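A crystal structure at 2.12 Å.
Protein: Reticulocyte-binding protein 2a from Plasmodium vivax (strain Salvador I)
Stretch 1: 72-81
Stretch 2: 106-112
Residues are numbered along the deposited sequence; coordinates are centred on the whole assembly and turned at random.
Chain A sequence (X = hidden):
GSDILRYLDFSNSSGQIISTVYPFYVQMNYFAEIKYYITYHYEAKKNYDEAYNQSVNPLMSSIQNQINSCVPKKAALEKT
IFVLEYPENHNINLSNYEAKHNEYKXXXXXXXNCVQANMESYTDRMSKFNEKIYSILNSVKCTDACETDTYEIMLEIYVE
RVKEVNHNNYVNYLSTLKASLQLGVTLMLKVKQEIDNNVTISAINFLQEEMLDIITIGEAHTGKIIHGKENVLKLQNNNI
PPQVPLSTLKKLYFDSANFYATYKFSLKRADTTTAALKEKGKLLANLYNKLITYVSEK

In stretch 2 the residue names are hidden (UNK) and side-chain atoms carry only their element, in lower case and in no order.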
# COMPACT_ATOMS: atom_id res chain seq x y z
N PRO A 72 1.29 -19.38 -6.18
CA PRO A 72 1.02 -20.64 -5.45
C PRO A 72 1.23 -20.49 -3.95
O PRO A 72 0.50 -21.10 -3.16
CB PRO A 72 2.04 -21.61 -6.05
CG PRO A 72 2.34 -21.07 -7.40
CD PRO A 72 2.30 -19.58 -7.23
N LYS A 73 2.21 -19.68 -3.56
CA LYS A 73 2.45 -19.40 -2.15
C LYS A 73 1.29 -18.60 -1.56
O LYS A 73 0.88 -18.83 -0.42
CB LYS A 73 3.76 -18.64 -1.98
CG LYS A 73 4.12 -18.39 -0.53
CD LYS A 73 4.30 -19.69 0.21
CE LYS A 73 3.54 -19.69 1.52
NZ LYS A 73 2.06 -19.67 1.32
N LYS A 74 0.76 -17.66 -2.33
CA LYS A 74 -0.37 -16.85 -1.90
C LYS A 74 -1.62 -17.71 -1.70
O LYS A 74 -2.37 -17.52 -0.74
CB LYS A 74 -0.66 -15.74 -2.91
CG LYS A 74 -1.83 -14.84 -2.53
CD LYS A 74 -2.05 -13.75 -3.56
CE LYS A 74 -2.45 -14.33 -4.90
NZ LYS A 74 -3.73 -15.07 -4.83
N ALA A 75 -1.82 -18.66 -2.61
CA ALA A 75 -2.96 -19.56 -2.55
C ALA A 75 -2.95 -20.40 -1.28
O ALA A 75 -3.96 -20.48 -0.58
CB ALA A 75 -2.99 -20.46 -3.77
N ALA A 76 -1.81 -21.01 -0.99
CA ALA A 76 -1.65 -21.82 0.21
C ALA A 76 -1.92 -20.99 1.47
O ALA A 76 -2.57 -21.45 2.40
CB ALA A 76 -0.26 -22.43 0.27
N LEU A 77 -1.42 -19.75 1.46
CA LEU A 77 -1.62 -18.84 2.58
C LEU A 77 -3.11 -18.52 2.78
O LEU A 77 -3.60 -18.53 3.91
CB LEU A 77 -0.83 -17.54 2.36
CG LEU A 77 -1.03 -16.41 3.36
CD1 LEU A 77 -0.66 -16.85 4.78
CD2 LEU A 77 -0.21 -15.20 2.95
N GLU A 78 -3.81 -18.25 1.68
CA GLU A 78 -5.23 -17.91 1.75
C GLU A 78 -6.10 -19.10 2.14
O GLU A 78 -7.14 -18.93 2.77
CB GLU A 78 -5.70 -17.32 0.42
CG GLU A 78 -5.09 -15.96 0.10
CD GLU A 78 -5.86 -15.21 -0.96
OE1 GLU A 78 -5.50 -15.31 -2.15
OE2 GLU A 78 -6.83 -14.50 -0.61
N LYS A 79 -5.69 -20.31 1.76
CA LYS A 79 -6.44 -21.49 2.16
C LYS A 79 -6.27 -21.75 3.65
O LYS A 79 -7.20 -22.21 4.31
CB LYS A 79 -6.00 -22.71 1.35
CG LYS A 79 -7.16 -23.49 0.77
CD LYS A 79 -8.08 -22.55 0.01
CE LYS A 79 -9.55 -22.91 0.19
NZ LYS A 79 -10.43 -21.96 -0.55
N THR A 80 -5.09 -21.45 4.18
CA THR A 80 -4.85 -21.58 5.62
C THR A 80 -5.71 -20.57 6.39
O THR A 80 -6.31 -20.91 7.41
CB THR A 80 -3.37 -21.37 5.97
OG1 THR A 80 -2.58 -22.34 5.28
CG2 THR A 80 -3.15 -21.51 7.46
N ILE A 81 -5.75 -19.34 5.90
CA ILE A 81 -6.56 -18.29 6.51
C ILE A 81 -8.04 -18.66 6.52
O ILE A 81 -8.74 -18.42 7.50
CB ILE A 81 -6.36 -16.94 5.77
CG1 ILE A 81 -4.93 -16.44 5.98
CG2 ILE A 81 -7.36 -15.90 6.25
CD1 ILE A 81 -4.61 -15.17 5.23
N UNK A 106 4.40 -19.27 9.10
CA UNK A 106 5.45 -19.68 8.18
C UNK A 106 5.10 -19.28 6.75
O UNK A 106 5.94 -18.76 6.01
c UNK A 106 6.09 -21.67 9.65
n UNK A 106 6.76 -23.74 10.71
o UNK A 106 5.17 -23.82 9.13
c UNK A 106 5.68 -21.19 8.26
c UNK A 106 5.97 -23.17 9.81
N UNK A 107 3.85 -19.51 6.37
CA UNK A 107 3.39 -19.22 5.02
C UNK A 107 3.32 -17.72 4.74
O UNK A 107 3.59 -17.29 3.61
n UNK A 107 0.61 -23.14 3.87
c UNK A 107 0.69 -21.98 4.50
o UNK A 107 -0.29 -21.41 4.98
c UNK A 107 2.07 -21.37 4.62
c UNK A 107 2.02 -19.86 4.79
N UNK A 108 2.96 -16.93 5.74
CA UNK A 108 2.97 -15.48 5.59
C UNK A 108 4.40 -14.99 5.41
O UNK A 108 4.68 -14.13 4.58
c UNK A 108 2.31 -14.79 6.79
c UNK A 108 2.37 -13.26 6.83
c UNK A 108 1.71 -12.64 5.60
c UNK A 108 1.74 -12.71 8.11
N UNK A 109 5.31 -15.55 6.20
CA UNK A 109 6.72 -15.18 6.13
C UNK A 109 7.33 -15.60 4.80
O UNK A 109 8.16 -14.88 4.23
o UNK A 109 9.83 -16.22 7.50
c UNK A 109 7.50 -15.80 7.29
c UNK A 109 8.95 -15.36 7.32
o UNK A 109 9.20 -14.14 7.15
N UNK A 110 6.93 -16.76 4.30
CA UNK A 110 7.46 -17.28 3.04
C UNK A 110 6.97 -16.46 1.85
O UNK A 110 7.73 -16.20 0.91
c UNK A 110 7.09 -18.75 2.86
N UNK A 111 5.71 -16.05 1.89
CA UNK A 111 5.14 -15.23 0.82
C UNK A 111 5.79 -13.85 0.80
O UNK A 111 6.12 -13.33 -0.27
c UNK A 111 2.38 -13.97 -2.43
c UNK A 111 2.98 -14.71 -1.43
c UNK A 111 2.30 -13.10 0.18
c UNK A 111 1.69 -12.35 -0.81
c UNK A 111 2.96 -14.28 -0.11
o UNK A 111 1.13 -12.07 -3.12
c UNK A 111 1.73 -12.79 -2.12
c UNK A 111 3.62 -15.10 0.98
N UNK A 112 5.97 -13.26 1.98
CA UNK A 112 6.63 -11.96 2.10
C UNK A 112 8.02 -11.98 1.48
O UNK A 112 8.42 -11.04 0.79
c UNK A 112 6.71 -11.53 3.57
c UNK A 112 7.46 -10.23 3.79
c UNK A 112 7.51 -9.87 5.26
n UNK A 112 8.28 -8.16 6.92
c UNK A 112 8.21 -8.53 5.48

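Position 106 carries three carbons, the third bearing one oxygen and one nitrogen, an unbranched chain ending in an amide. It is exposed and makes no contact with stretch 1, so the contact asks nothing of it. It is Gln106.

Position 107 repeats that pattern, three carbons with an oxygen and a nitrogen on the third, but its CB points toward stretch 1 and the chain settles among Lys73, Ala76, Leu77 and Thr80, a knob in a hole. This is Gln107. Gln107 OE1 accepts a very short hydrogen bond of 2.5 Å from Thr80 OG1. The amide oxygen thus faces the hydroxyl that donates to it, while Gln107 NE2 lies 3.8 Å from Ala76 CB.

At position 108 four carbons fork at the second, with no heteroatom. CA-to-CB points away overall, yet CB of 108 lies 4.1 Å from Leu77 CD1, and one branch end also meets Leu77. The fork after one methylene makes it Leu108.

Position 109 has two carbons, the second holding two oxygens: a short carboxylate, its CA-to-CB bond pointing away, making no contact with stretch 1. It is Asp109.

Position 110 has a single side-chain carbon, CB, 3.9 Å from Lys73 CE. One carbon means Ala110, and its small size goes with a close pass of the lysine's aliphatic chain.

Position 111 shows one carbon, then a six-carbon ring bearing an oxygen. Lys74 CA lies over one face of the ring and Lys73 CG at its edge. This is Tyr111. Lys74 CB is 3.6 Å from Tyr111 CE1, and Leu77 CD2 approaches Tyr111 CD2 at 4.3 Å.

Position 112 runs four carbons in a row to a nitrogen, all trans, and its end leads away from stretch 1. It is Lys112.

The two helices run nearly antiparallel, at 155°, with axes 9.2 Å apart at closest approach. Lys73 pairs with Tyr111 and Leu77 with Gln107 in register, so a step of four residues on each helix brings the next pair together. The contact mixes packing with one polar bond. Leu77 reaches both Leu108 and Tyr111, while Lys73 folds its chain across the other helix, its CE 3.2 Å from the backbone O of Gln107. Nearby, Lys74 NZ turns back to Glu78 OE1 in a 3.2 Å salt bridge within its own helix, leaving its upper chain to cover the tyrosine. The rule is economical: aliphatic and aromatic surface fills the seam, and a partly exposed glutamine fits a four-residue hole whose threonine satisfies its carbonyl oxygen.

Stretch 2, residues 106-112: QQLDAYK
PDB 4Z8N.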